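Local coordinates for protein xylan esterase 1 (Thermoanaerobacterium sp. 'JW/SL YS485', PDB 3FCY) that probably removes acetyl groups from xylan and related esters, as a CE7 carbohydrate esterase of the alpha/beta-hydrolase fold, at residues M32-Q35 / K36-E39; F75-F79 / A80-D84; P102-E105 / G106-A110; A185-A188 / G189-N193; P195-E199 / D200-V204. All blocks are in the same frame, centred on the assembly; numbering follows the deposited sequence.

Overall arrangement
From the N terminus, interaction 1 comes first, in the short helix 34-37 at the surface. It stands apart from the others; its centre is about 46 Å from that of interaction 2, on the far side of the chain's centre. Interaction 2 closes the turn that leads into strand 80-88. Interaction 3 closes the turn between strands 94-102 and 108-114. Interactions 2 and 3 meet where F79 O lies close to K103 N, probably hydrogen-bonded. Interaction 4 is the last part of helix 176-192. Interaction 5 is the turn that follows, leading into strand 202-207 beside strand 108-114. The five run in series, without nesting or crossing. Interactions 2 to 5 gather around one mixed sheet.

Interaction 1: residues M32-Q35 / K36-E39; sequences MPLQ and KLRE
A short helix, 34-37, begins here, with P33 at its N-cap position and M32 just before it. The opening turn is held from the P33 carbonyl. P33 O accepts two backbone bonds, from K36 N at 2.8 Å and from L37 N at 3.0 Å. The two donors approach differently. L37 N lies in the carbonyl plane, while K36 N sits above it, 45° out. R38 N then bonds to L34 O at 3.1 Å.

The side chains pack around this turn. M32 has CG between its backbone N and carbonyl carbon (chi1 57°), which sends the thioether over the turn. M32 SD ends 3.7 Å from K36 O. K36 is extended, and K36 CD lies 3.8 Å from P33 CG. Q35 lies beside K36 and points the same way. R38 bends at chi2 (-79°) and brings its guanidinium back to L34. L34 CD1 lies over one face of that group, and L34 CD2 touches NH2.

L37 is the buried residue of the turn. It packs on P303, S304 and F307 of helix 303-310, and L34 also reaches F307. Through L37 and L34 the turn packs on that helix. The side chain of L37 is about 10 Å from that of D298, the predicted charge-relay aspartate. L34 CD1 and L37 CD1 meet at 4.0 Å, their side chains crossing at about a right angle. M32 CG and L37 CD2 are 3.4 Å apart, closer than usual van der Waals contact.

Interaction 2: residues F75-F79 / A80-D84; sequences FQVSF and AECYD
C82 turns its side chain toward the preceding loop, which carries F75. C82 CB meets F75 O at 3.3 Å and lies more loosely against Q76 NE2. SG is anti to the carbonyl carbon (chi1 -65°), and this carries it to the F75 ring. C82 SG lies in the plane of the ring, at its edge, 3.8 Å from F75 CD2. This is a sulfur-aromatic contact of the edge kind. V77 CG2 touches the same sulfur more distantly.

V77 CG2 also packs on A80 CB at 4.0 Å. The same methyl stands over the centre of one face of the F79 ring.

The polar groups are drawn together by one water. It lies 2.6 Å from A80 O and close to Q76 OE1. It accepts from V77 N at 3.1 Å, and weakly from C82 N. It therefore bridges the two arms of the turn. Q76 bends at chi2 (-66°), and its amide comes back over strand 80-88. There Q76 NE2 makes a weak bond to C82 O at 3.3 Å. The stronger partner of NE2 is S73 O.

At the subunit boundary, Q76 O accepts a hydrogen bond from Q339 NE2 of the second subunit. V77 packs on L342 of that subunit; both partners belong to its helix 333-342. The F75 ring stacks with that of W124. The turn leads into strand 80-88 of the mixed sheet, which lies between strands 69-72 and 94-102. A80 and C82 pack on I100 of strand 94-102, and A80 also meets V131 of helix 128-131.

Interaction 3: residues P102-E105 / G106-A110; sequences PKTE and GKHPA
G106 is at the bend that lets H108 come back to P102 and T104. The phi of G106 is positive, at 78°, a value that favours glycine. The chain bends back here after T104 and E105. K107 follows, with its side chain directed away from 102-105. Its NZ makes weak bonds to the backbone oxygens of P195 and V197.

H108 is the residue that returns to the first arm. CG lies between the backbone N and the carbonyl carbon (chi1 47°), and the imidazole is brought back toward P102. The two side chains come from opposite directions. P102 CG is 3.4 Å from H108 NE2. T104 OG1 lies 3.7 Å from H108 CD2. Both approach the ring obliquely.

This is the connection between strands 94-102 and 108-114 of the alpha/beta-hydrolase sheet. These strands are not neighbours, because strand 136-140 runs between them. P102, H108 and A110 all touch T136 of that middle strand. On the first arm, K103 is the centre of an inverse gamma turn, with a weak bond of 2.9 Å from T104 N to P102 O.

A water bridges the arms. It donates to P102 O at 2.7 Å and lies 2.7 Å from H108 NE2, in the ring plane at the edge. At P109 the carbonyl takes the other ring nitrogen. H108 ND1 donates to P109 O at 3.0 Å, nearly straight at 166°. Both nitrogens have a partner near the ring plane, which probably fixes the ring's rotation. P109 packs on Y345, a calcium ligand, and A110 bonds through its backbone to R201.

Interaction 4: residues A185-A188 / G189-N193; sequences AQLA and GIVMN
Backbone hydrogen bonds between A185-A188 and G189-M192 carry most of this contact, which joins two successive turns of helix 176-192. Four bonds run from residue i+4 to residue i. G189 N donates to A185 O at 3.2 Å, and I190 N to Q186 O at 3.0 Å. V191 N bonds to L187 O at 2.9 Å. M192 N bonds to A188 O at 3.0 Å. N193 N then reaches back to I190 O, with a further weak bond to G189 O.

Side-chain carbons lie along these carbonyls. I190 CG1 runs beside Q186 O. V191 CG2 comes to 3.2 Å from L187 O. M192 CG lies beside A188 O. In M192 this follows from the first torsion: CG is anti to the carbonyl carbon (chi1 -67°), and from there the chain extends on.

Apolar contact between side chains is modest. L187 has CG anti to its backbone N (chi1 179°), which brings L187 CD1 to 4.2 Å from V191 CG2. I190 CD1 makes a loose approach to Q186 CG, at 4.2 Å. The polar end of Q186 has its partner in the sheet: Q186 NE2 donates to T88 O of strand 80-88.

The contact is buried, and several strands lie against it. L187 and V191 pack on V138 of strand 136-140 and on I112 of strand 108-114. L187, Q186 and I190 rest on F87 of strand 80-88. M192 reaches the loop residues E199 and R223. This is a helix packed on the central sheet, as in the alpha-beta-alpha layering of alpha/beta hydrolases.

Interaction 5: residues P195-E199 / D200-V204; sequences PEVDE and DRVGV
R201 N donates to D198 O at 2.9 Å, the bond that closes a type I beta turn from D198 to R201. The carboxylate of D198 serves the same turn. D198 OD1 takes D200 N at 2.9 Å, on the anti side and close to the carboxylate plane. D198 OD2 takes R201 NE at 3.1 Å, as part of a salt bridge.

OD2 lies in the guanidinium plane, at the edge, but NE comes from above the carboxylate, 69° out of its plane. The two flat groups stand 87° apart. D198 CG is anti to its backbone N (chi1 -178°), which swings the carboxylate over the turn to these donors.

V197 CG1 and V202 CG2 also touch, at 3.9 Å. Here the chain passes from strand 197-198 into strand 202-207, and M192 of helix 176-192 packs on V202. A water bridges E199 O and V202 N.

R201 has further partners. NH1 donates to L344 O and NH2 to S346 OG. Its side chain is about 6 Å from the calcium ion, which E343 and Y345 bind. D198 probably helps to offset the positive charge of R201 and, with the C-terminal partners, to fix how its guanidinium is turned beside the calcium site. D200 OD2 places a second carboxylate 4.2 Å from D198 OD1, and R201 NE and the D200 N-H probably help D198 to tolerate it.

Interaction 1: residues M32-Q35 / K36-E39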
loop_
_atom_site.group_PDB
_atom_site.type_symbol
_atom_site.label_atom_id
_atom_site.label_comp_id
_atom_site.label_asym_id
_atom_site.label_seq_id
_atom_site.Cartn_x
_atom_site.Cartn_y
_atom_site.Cartn_z
ATOM N N MET A 32 -20.345 -4.400 14.179
ATOM C CA MET A 32 -21.695 -3.948 14.508
ATOM C C MET A 32 -21.719 -2.564 15.162
ATOM O O MET A 32 -20.734 -2.125 15.752
ATOM C CB MET A 32 -22.374 -4.967 15.428
ATOM C CG MET A 32 -21.611 -5.255 16.714
ATOM S SD MET A 32 -22.474 -6.420 17.795
ATOM C CE MET A 32 -21.993 -7.995 17.068
ATOM N N PRO A 33 -22.856 -1.854 15.055
ATOM C CA PRO A 33 -22.985 -0.519 15.648
ATOM C C PRO A 33 -22.931 -0.568 17.173
ATOM O O PRO A 33 -23.283 -1.578 17.783
ATOM C CB PRO A 33 -24.336 -0.040 15.123
ATOM C CG PRO A 33 -25.119 -1.320 15.011
ATOM C CD PRO A 33 -24.108 -2.253 14.383
ATOM N N LEU A 34 -22.489 0.530 17.779
ATOM C CA LEU A 34 -22.369 0.625 19.233
ATOM C C LEU A 34 -23.610 0.118 19.960
ATOM O O LEU A 34 -23.507 -0.594 20.960
ATOM C CB LEU A 34 -22.092 2.076 19.642
ATOM C CG LEU A 34 -21.866 2.333 21.133
ATOM C CD1 LEU A 34 -20.683 1.504 21.627
ATOM C CD2 LEU A 34 -21.612 3.813 21.360
ATOM N N GLN A 35 -24.782 0.490 19.451
ATOM C CA GLN A 35 -26.047 0.074 20.045
ATOM C C GLN A 35 -26.070 -1.433 20.279
ATOM O O GLN A 35 -26.536 -1.905 21.317
ATOM C CB GLN A 35 -27.213 0.480 19.129
ATOM C CG GLN A 35 -27.032 0.050 17.673
ATOM C CD GLN A 35 -28.194 0.456 16.773
ATOM O OE1 GLN A 35 -28.539 1.637 16.674
ATOM N NE2 GLN A 35 -28.798 -0.526 16.106
ATOM N N LYS A 36 -25.551 -2.189 19.316
ATOM C CA LYS A 36 -25.530 -3.642 19.426
ATOM C C LYS A 36 -24.304 -4.183 20.166
ATOM O O LYS A 36 -24.357 -5.264 20.753
ATOM C CB LYS A 36 -25.656 -4.258 18.031
ATOM C CG LYS A 36 -27.013 -3.961 17.405
ATOM C CD LYS A 36 -27.126 -4.431 15.968
ATOM C CE LYS A 36 -28.491 -4.057 15.397
ATOM N NZ LYS A 36 -28.603 -4.346 13.938
ATOM N N LEU A 37 -23.205 -3.434 20.145
ATOM C CA LEU A 37 -21.997 -3.855 20.853
ATOM C C LEU A 37 -22.350 -3.977 22.330
ATOM O O LEU A 37 -21.983 -4.945 22.994
ATOM C CB LEU A 37 -20.882 -2.818 20.687
ATOM C CG LEU A 37 -20.253 -2.662 19.305
ATOM C CD1 LEU A 37 -19.331 -1.450 19.298
ATOM C CD2 LEU A 37 -19.483 -3.925 18.951
ATOM N N ARG A 38 -23.079 -2.982 22.828
ATOM C CA ARG A 38 -23.508 -2.931 24.223
ATOM C C ARG A 38 -24.178 -4.228 24.683
ATOM O O ARG A 38 -24.094 -4.592 25.853
ATOM C CB ARG A 38 -24.498 -1.779 24.420
ATOM C CG ARG A 38 -24.005 -0.406 23.981
ATOM C CD ARG A 38 -23.084 0.217 25.008
ATOM N NE ARG A 38 -22.805 1.622 24.712
ATOM C CZ ARG A 38 -21.946 2.369 25.399
ATOM N NH1 ARG A 38 -21.284 1.846 26.422
ATOM N NH2 ARG A 38 -21.746 3.636 25.061
ATOM N N GLU A 39 -24.838 -4.921 23.759
ATOM C CA GLU A 39 -25.546 -6.159 24.086
ATOM C C GLU A 39 -24.822 -7.448 23.690
ATOM O O GLU A 39 -25.195 -8.534 24.130
ATOM C CB GLU A 39 -26.919 -6.139 23.415
ATOM C CG GLU A 39 -27.658 -4.823 23.564
ATOM C CD GLU A 39 -28.755 -4.883 24.600
ATOM O OE1 GLU A 39 -28.450 -5.085 25.798
ATOM O OE2 GLU A 39 -29.931 -4.730 24.208
#

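Interaction 2: residues F75-F79 / A80-D84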
loop_
_atom_site.group_PDB
_atom_site.type_symbol
_atom_site.label_atom_id
_atom_site.label_comp_id
_atom_site.label_asym_id
_atom_site.label_seq_id
_atom_site.Cartn_x
_atom_site.Cartn_y
_atom_site.Cartn_z
ATOM N N PHE A 75 19.707 0.339 36.436
ATOM C CA PHE A 75 18.946 1.588 36.445
ATOM C C PHE A 75 18.645 1.906 37.910
ATOM O O PHE A 75 17.961 1.134 38.587
ATOM C CB PHE A 75 17.624 1.428 35.685
ATOM C CG PHE A 75 16.798 2.692 35.628
ATOM C CD1 PHE A 75 16.974 3.612 34.594
ATOM C CD2 PHE A 75 15.863 2.972 36.621
ATOM C CE1 PHE A 75 16.230 4.792 34.547
ATOM C CE2 PHE A 75 15.113 4.152 36.586
ATOM C CZ PHE A 75 15.299 5.064 35.543
ATOM N N GLN A 76 19.139 3.040 38.392
ATOM C CA GLN A 76 18.932 3.425 39.783
ATOM C C GLN A 76 18.514 4.877 39.988
ATOM O O GLN A 76 19.013 5.778 39.322
ATOM C CB GLN A 76 20.215 3.173 40.581
ATOM C CG GLN A 76 20.593 1.710 40.725
ATOM C CD GLN A 76 19.592 0.945 41.564
ATOM O OE1 GLN A 76 19.228 1.380 42.659
ATOM N NE2 GLN A 76 19.148 -0.203 41.064
ATOM N N VAL A 77 17.589 5.087 40.919
ATOM C CA VAL A 77 17.120 6.420 41.276
ATOM C C VAL A 77 17.237 6.501 42.795
ATOM O O VAL A 77 17.268 5.474 43.471
ATOM C CB VAL A 77 15.652 6.659 40.853
ATOM C CG1 VAL A 77 15.560 6.753 39.333
ATOM C CG2 VAL A 77 14.766 5.541 41.382
ATOM N N SER A 78 17.298 7.713 43.330
ATOM C CA SER A 78 17.451 7.893 44.772
ATOM C C SER A 78 16.173 7.734 45.586
ATOM O O SER A 78 16.234 7.466 46.788
ATOM C CB SER A 78 18.057 9.271 45.059
ATOM O OG SER A 78 17.202 10.311 44.607
ATOM N N PHE A 79 15.020 7.880 44.936
ATOM C CA PHE A 79 13.741 7.797 45.636
ATOM C C PHE A 79 13.033 6.447 45.595
ATOM O O PHE A 79 11.898 6.322 46.062
ATOM C CB PHE A 79 12.806 8.877 45.099
ATOM C CG PHE A 79 12.598 8.806 43.618
ATOM C CD1 PHE A 79 11.573 8.036 43.084
ATOM C CD2 PHE A 79 13.441 9.489 42.756
ATOM C CE1 PHE A 79 11.392 7.951 41.709
ATOM C CE2 PHE A 79 13.270 9.412 41.378
ATOM C CZ PHE A 79 12.245 8.642 40.853
ATOM N N ALA A 80 13.698 5.436 45.047
ATOM C CA ALA A 80 13.106 4.107 44.977
ATOM C C ALA A 80 14.162 3.049 44.693
ATOM O O ALA A 80 15.279 3.364 44.283
ATOM C CB ALA A 80 12.027 4.066 43.894
ATOM N N GLU A 81 13.794 1.793 44.924
ATOM C CA GLU A 81 14.683 0.669 44.672
ATOM C C GLU A 81 14.196 -0.047 43.417
ATOM O O GLU A 81 13.035 -0.449 43.335
ATOM C CB GLU A 81 14.673 -0.303 45.857
ATOM C CG GLU A 81 15.381 0.212 47.107
ATOM C CD GLU A 81 16.809 0.641 46.826
ATOM O OE1 GLU A 81 17.549 -0.130 46.176
ATOM O OE2 GLU A 81 17.194 1.748 47.253
ATOM N N CYS A 82 15.083 -0.191 42.439
ATOM C CA CYS A 82 14.739 -0.858 41.186
ATOM C C CYS A 82 15.383 -2.234 41.144
ATOM O O CYS A 82 16.609 -2.356 41.143
ATOM C CB CYS A 82 15.208 -0.022 39.996
ATOM S SG CYS A 82 14.371 1.574 39.863
ATOM N N TYR A 83 14.545 -3.263 41.108
ATOM C CA TYR A 83 15.017 -4.644 41.090
ATOM C C TYR A 83 14.487 -5.456 39.919
ATOM O O TYR A 83 13.364 -5.247 39.444
ATOM C CB TYR A 83 14.577 -5.380 42.359
ATOM C CG TYR A 83 15.054 -4.794 43.665
ATOM C CD1 TYR A 83 16.402 -4.836 44.021
ATOM C CD2 TYR A 83 14.150 -4.230 44.565
ATOM C CE1 TYR A 83 16.837 -4.333 45.247
ATOM C CE2 TYR A 83 14.572 -3.727 45.790
ATOM C CZ TYR A 83 15.915 -3.781 46.124
ATOM O OH TYR A 83 16.337 -3.279 47.334
ATOM N N ASP A 84 15.310 -6.397 39.470
ATOM C CA ASP A 84 14.917 -7.326 38.430
ATOM C C ASP A 84 14.460 -8.512 39.270
ATOM O O ASP A 84 15.246 -9.087 40.029
ATOM C CB ASP A 84 16.113 -7.705 37.556
ATOM C CG ASP A 84 16.411 -6.662 36.504
ATOM O OD1 ASP A 84 17.575 -6.236 36.392
ATOM O OD2 ASP A 84 15.470 -6.270 35.783
HETATM O O HOH W 1 16.910 2.442 42.434
#

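Interaction 3: residues P102-E105 / G106-A110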
loop_
_atom_site.group_PDB
_atom_site.type_symbol
_atom_site.label_atom_id
_atom_site.label_comp_id
_atom_site.label_asym_id
_atom_site.label_seq_id
_atom_site.Cartn_x
_atom_site.Cartn_y
_atom_site.Cartn_z
ATOM N N PRO A 102 9.058 2.068 46.147
ATOM C CA PRO A 102 9.318 3.424 46.635
ATOM C C PRO A 102 9.987 3.395 48.007
ATOM O O PRO A 102 9.718 2.506 48.819
ATOM C CB PRO A 102 7.921 4.043 46.683
ATOM C CG PRO A 102 7.053 2.872 47.034
ATOM C CD PRO A 102 7.613 1.770 46.156
ATOM N N LYS A 103 10.867 4.358 48.260
ATOM C CA LYS A 103 11.545 4.432 49.546
ATOM C C LYS A 103 10.666 5.178 50.541
ATOM O O LYS A 103 10.972 6.298 50.939
ATOM C CB LYS A 103 12.892 5.151 49.416
ATOM C CG LYS A 103 14.017 4.321 48.811
ATOM C CD LYS A 103 15.317 5.113 48.875
ATOM C CE LYS A 103 16.502 4.330 48.349
ATOM N NZ LYS A 103 17.752 5.142 48.446
ATOM N N THR A 104 9.562 4.550 50.926
ATOM C CA THR A 104 8.634 5.137 51.883
ATOM C C THR A 104 8.359 4.095 52.958
ATOM O O THR A 104 8.583 2.905 52.743
ATOM C CB THR A 104 7.300 5.523 51.212
ATOM O OG1 THR A 104 6.668 4.350 50.680
ATOM C CG2 THR A 104 7.540 6.516 50.090
ATOM N N GLU A 105 7.878 4.541 54.112
ATOM C CA GLU A 105 7.583 3.623 55.207
ATOM C C GLU A 105 6.157 3.093 55.077
ATOM O O GLU A 105 5.309 3.728 54.453
ATOM C CB GLU A 105 7.741 4.346 56.551
ATOM C CG GLU A 105 9.053 5.111 56.701
ATOM C CD GLU A 105 10.269 4.202 56.733
ATOM O OE1 GLU A 105 11.406 4.718 56.616
ATOM O OE2 GLU A 105 10.093 2.974 56.881
ATOM N N GLY A 106 5.903 1.923 55.658
ATOM C CA GLY A 106 4.570 1.343 55.629
ATOM C C GLY A 106 4.121 0.670 54.345
ATOM O O GLY A 106 4.777 0.773 53.306
ATOM N N LYS A 107 2.989 -0.025 54.430
ATOM C CA LYS A 107 2.417 -0.728 53.289
ATOM C C LYS A 107 1.630 0.253 52.424
ATOM O O LYS A 107 1.178 1.295 52.904
ATOM C CB LYS A 107 1.501 -1.861 53.772
ATOM C CG LYS A 107 2.221 -2.930 54.595
ATOM C CD LYS A 107 1.237 -3.887 55.264
ATOM C CE LYS A 107 0.823 -5.023 54.348
ATOM N NZ LYS A 107 1.903 -6.047 54.205
ATOM N N HIS A 108 1.465 -0.088 51.149
ATOM C CA HIS A 108 0.753 0.776 50.213
ATOM C C HIS A 108 0.280 -0.019 48.998
ATOM O O HIS A 108 0.529 -1.220 48.904
ATOM C CB HIS A 108 1.679 1.913 49.779
ATOM C CG HIS A 108 3.045 1.453 49.376
ATOM N ND1 HIS A 108 3.265 0.658 48.270
ATOM C CD2 HIS A 108 4.257 1.648 49.947
ATOM C CE1 HIS A 108 4.554 0.383 48.180
ATOM N NE2 HIS A 108 5.178 0.971 49.185
ATOM N N PRO A 109 -0.423 0.639 48.058
ATOM C CA PRO A 109 -0.906 -0.067 46.867
ATOM C C PRO A 109 0.213 -0.495 45.928
ATOM O O PRO A 109 1.351 -0.026 46.030
ATOM C CB PRO A 109 -1.838 0.955 46.205
ATOM C CG PRO A 109 -2.291 1.811 47.355
ATOM C CD PRO A 109 -1.012 1.986 48.132
ATOM N N ALA A 110 -0.126 -1.390 45.009
ATOM C CA ALA A 110 0.827 -1.874 44.024
ATOM C C ALA A 110 0.109 -2.008 42.689
ATOM O O ALA A 110 -1.099 -2.269 42.635
ATOM C CB ALA A 110 1.400 -3.224 44.455
HETATM O O HOH W 2 7.837 0.722 49.696
#

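Interaction 4: residues A185-A188 / G189-N193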
loop_
_atom_site.group_PDB
_atom_site.type_symbol
_atom_site.label_atom_id
_atom_site.label_comp_id
_atom_site.label_asym_id
_atom_site.label_seq_id
_atom_site.Cartn_x
_atom_site.Cartn_y
_atom_site.Cartn_z
ATOM N N ALA A 185 -1.225 -14.773 37.517
ATOM C CA ALA A 185 -1.898 -15.081 38.779
ATOM C C ALA A 185 -0.875 -15.311 39.885
ATOM O O ALA A 185 -1.028 -14.817 41.003
ATOM C CB ALA A 185 -2.779 -16.318 38.618
ATOM N N GLN A 186 0.169 -16.064 39.558
ATOM C CA GLN A 186 1.227 -16.368 40.507
ATOM C C GLN A 186 1.948 -15.090 40.909
ATOM O O GLN A 186 2.250 -14.883 42.083
ATOM C CB GLN A 186 2.220 -17.359 39.889
ATOM C CG GLN A 186 3.384 -17.747 40.801
ATOM C CD GLN A 186 4.260 -18.837 40.196
ATOM O OE1 GLN A 186 4.175 -19.130 39.001
ATOM N NE2 GLN A 186 5.115 -19.434 41.020
ATOM N N LEU A 187 2.219 -14.232 39.930
ATOM C CA LEU A 187 2.903 -12.977 40.201
ATOM C C LEU A 187 2.053 -12.077 41.094
ATOM O O LEU A 187 2.582 -11.376 41.952
ATOM C CB LEU A 187 3.237 -12.248 38.891
ATOM C CG LEU A 187 3.933 -10.888 39.043
ATOM C CD1 LEU A 187 5.232 -11.055 39.820
ATOM C CD2 LEU A 187 4.213 -10.289 37.669
ATOM N N ALA A 188 0.739 -12.093 40.890
ATOM C CA ALA A 188 -0.155 -11.270 41.701
ATOM C C ALA A 188 -0.066 -11.702 43.170
ATOM O O ALA A 188 -0.077 -10.865 44.075
ATOM C CB ALA A 188 -1.598 -11.394 41.200
ATOM N N GLY A 189 0.029 -13.010 43.393
ATOM C CA GLY A 189 0.132 -13.534 44.745
ATOM C C GLY A 189 1.466 -13.177 45.367
ATOM O O GLY A 189 1.547 -12.868 46.559
ATOM N N ILE A 190 2.520 -13.218 44.557
ATOM C CA ILE A 190 3.853 -12.883 45.038
ATOM C C ILE A 190 3.876 -11.410 45.434
ATOM O O ILE A 190 4.427 -11.042 46.469
ATOM C CB ILE A 190 4.921 -13.143 43.943
ATOM C CG1 ILE A 190 5.100 -14.653 43.742
ATOM C CG2 ILE A 190 6.241 -12.488 44.321
ATOM C CD1 ILE A 190 6.055 -15.021 42.609
ATOM N N VAL A 191 3.271 -10.569 44.602
ATOM C CA VAL A 191 3.222 -9.139 44.873
ATOM C C VAL A 191 2.449 -8.878 46.162
ATOM O O VAL A 191 2.859 -8.061 46.982
ATOM C CB VAL A 191 2.548 -8.381 43.710
ATOM C CG1 VAL A 191 2.241 -6.948 44.124
ATOM C CG2 VAL A 191 3.464 -8.399 42.486
ATOM N N MET A 192 1.335 -9.585 46.333
ATOM C CA MET A 192 0.505 -9.431 47.523
ATOM C C MET A 192 1.234 -9.879 48.799
ATOM O O MET A 192 0.827 -9.523 49.909
ATOM C CB MET A 192 -0.808 -10.211 47.353
ATOM C CG MET A 192 -1.731 -9.638 46.277
ATOM S SD MET A 192 -3.208 -10.643 45.932
ATOM C CE MET A 192 -4.135 -9.553 44.848
ATOM N N ASN A 193 2.309 -10.649 48.642
ATOM C CA ASN A 193 3.083 -11.112 49.795
ATOM C C ASN A 193 4.297 -10.235 50.077
ATOM O O ASN A 193 5.043 -10.500 51.017
ATOM C CB ASN A 193 3.558 -12.561 49.608
ATOM C CG ASN A 193 2.501 -13.577 49.995
ATOM O OD1 ASN A 193 1.779 -13.394 50.976
ATOM N ND2 ASN A 193 2.415 -14.667 49.237
#

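Interaction 5: residues P195-E199 / D200-V204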
loop_
_atom_site.group_PDB
_atom_site.type_symbol
_atom_site.label_atom_id
_atom_site.label_comp_id
_atom_site.label_asym_id
_atom_site.label_seq_id
_atom_site.Cartn_x
_atom_site.Cartn_y
_atom_site.Cartn_z
ATOM N N PRO A 195 6.435 -7.323 51.581
ATOM C CA PRO A 195 6.287 -6.598 52.845
ATOM C C PRO A 195 5.710 -5.179 52.760
ATOM O O PRO A 195 4.961 -4.773 53.649
ATOM C CB PRO A 195 7.701 -6.629 53.427
ATOM C CG PRO A 195 8.571 -6.695 52.203
ATOM C CD PRO A 195 7.841 -7.693 51.348
ATOM N N GLU A 196 6.043 -4.434 51.706
ATOM C CA GLU A 196 5.550 -3.060 51.556
ATOM C C GLU A 196 4.200 -2.974 50.843
ATOM O O GLU A 196 3.646 -1.886 50.672
ATOM C CB GLU A 196 6.566 -2.197 50.792
ATOM C CG GLU A 196 6.487 -2.297 49.259
ATOM C CD GLU A 196 7.141 -3.548 48.692
ATOM O OE1 GLU A 196 7.498 -4.449 49.482
ATOM O OE2 GLU A 196 7.290 -3.634 47.450
ATOM N N VAL A 197 3.663 -4.120 50.448
ATOM C CA VAL A 197 2.397 -4.142 49.727
ATOM C C VAL A 197 1.174 -4.574 50.538
ATOM O O VAL A 197 1.184 -5.627 51.183
ATOM C CB VAL A 197 2.490 -5.072 48.493
ATOM C CG1 VAL A 197 1.143 -5.151 47.802
ATOM C CG2 VAL A 197 3.561 -4.564 47.529
ATOM N N ASP A 198 0.125 -3.754 50.494
ATOM C CA ASP A 198 -1.131 -4.072 51.168
ATOM C C ASP A 198 -1.833 -4.997 50.181
ATOM O O ASP A 198 -2.239 -4.564 49.101
ATOM C CB ASP A 198 -1.970 -2.809 51.382
ATOM C CG ASP A 198 -3.262 -3.084 52.133
ATOM O OD1 ASP A 198 -3.905 -4.124 51.860
ATOM O OD2 ASP A 198 -3.645 -2.254 52.986
ATOM N N GLU A 199 -1.977 -6.266 50.547
ATOM C CA GLU A 199 -2.587 -7.249 49.662
ATOM C C GLU A 199 -4.002 -6.938 49.177
ATOM O O GLU A 199 -4.480 -7.562 48.226
ATOM C CB GLU A 199 -2.567 -8.632 50.314
ATOM C CG GLU A 199 -3.672 -8.881 51.324
ATOM C CD GLU A 199 -3.673 -10.318 51.816
ATOM O OE1 GLU A 199 -2.752 -10.685 52.582
ATOM O OE2 GLU A 199 -4.585 -11.081 51.423
ATOM N N ASP A 200 -4.672 -5.983 49.817
ATOM C CA ASP A 200 -6.028 -5.617 49.409
ATOM C C ASP A 200 -6.052 -4.372 48.526
ATOM O O ASP A 200 -7.123 -3.883 48.173
ATOM C CB ASP A 200 -6.924 -5.361 50.630
ATOM C CG ASP A 200 -7.201 -6.618 51.431
ATOM O OD1 ASP A 200 -7.365 -7.698 50.822
ATOM O OD2 ASP A 200 -7.273 -6.518 52.677
ATOM N N ARG A 201 -4.876 -3.859 48.178
ATOM C CA ARG A 201 -4.783 -2.663 47.346
ATOM C C ARG A 201 -3.877 -2.900 46.128
ATOM O O ARG A 201 -2.922 -2.155 45.894
ATOM C CB ARG A 201 -4.250 -1.493 48.188
ATOM C CG ARG A 201 -5.080 -1.186 49.449
ATOM C CD ARG A 201 -4.440 -0.085 50.296
ATOM N NE ARG A 201 -5.079 0.061 51.610
ATOM C CZ ARG A 201 -6.153 0.809 51.861
ATOM N NH1 ARG A 201 -6.736 1.506 50.892
ATOM N NH2 ARG A 201 -6.647 0.859 53.091
ATOM N N VAL A 202 -4.177 -3.945 45.362
ATOM C CA VAL A 202 -3.383 -4.280 44.180
ATOM C C VAL A 202 -4.197 -4.144 42.896
ATOM O O VAL A 202 -5.319 -4.637 42.804
ATOM C CB VAL A 202 -2.824 -5.731 44.257
ATOM C CG1 VAL A 202 -2.106 -6.088 42.956
ATOM C CG2 VAL A 202 -1.858 -5.861 45.428
ATOM N N GLY A 203 -3.616 -3.461 41.913
ATOM C CA GLY A 203 -4.275 -3.274 40.635
ATOM C C GLY A 203 -3.411 -3.806 39.503
ATOM O O GLY A 203 -2.189 -3.916 39.639
ATOM N N VAL A 204 -4.045 -4.152 38.388
ATOM C CA VAL A 204 -3.326 -4.662 37.224
ATOM C C VAL A 204 -3.774 -3.859 36.009
ATOM O O VAL A 204 -4.922 -3.413 35.941
ATOM C CB VAL A 204 -3.605 -6.171 37.000
ATOM C CG1 VAL A 204 -3.242 -6.955 38.261
ATOM C CG2 VAL A 204 -5.060 -6.397 36.647
HETATM O O HOH W 3 -5.739 -6.454 45.951
#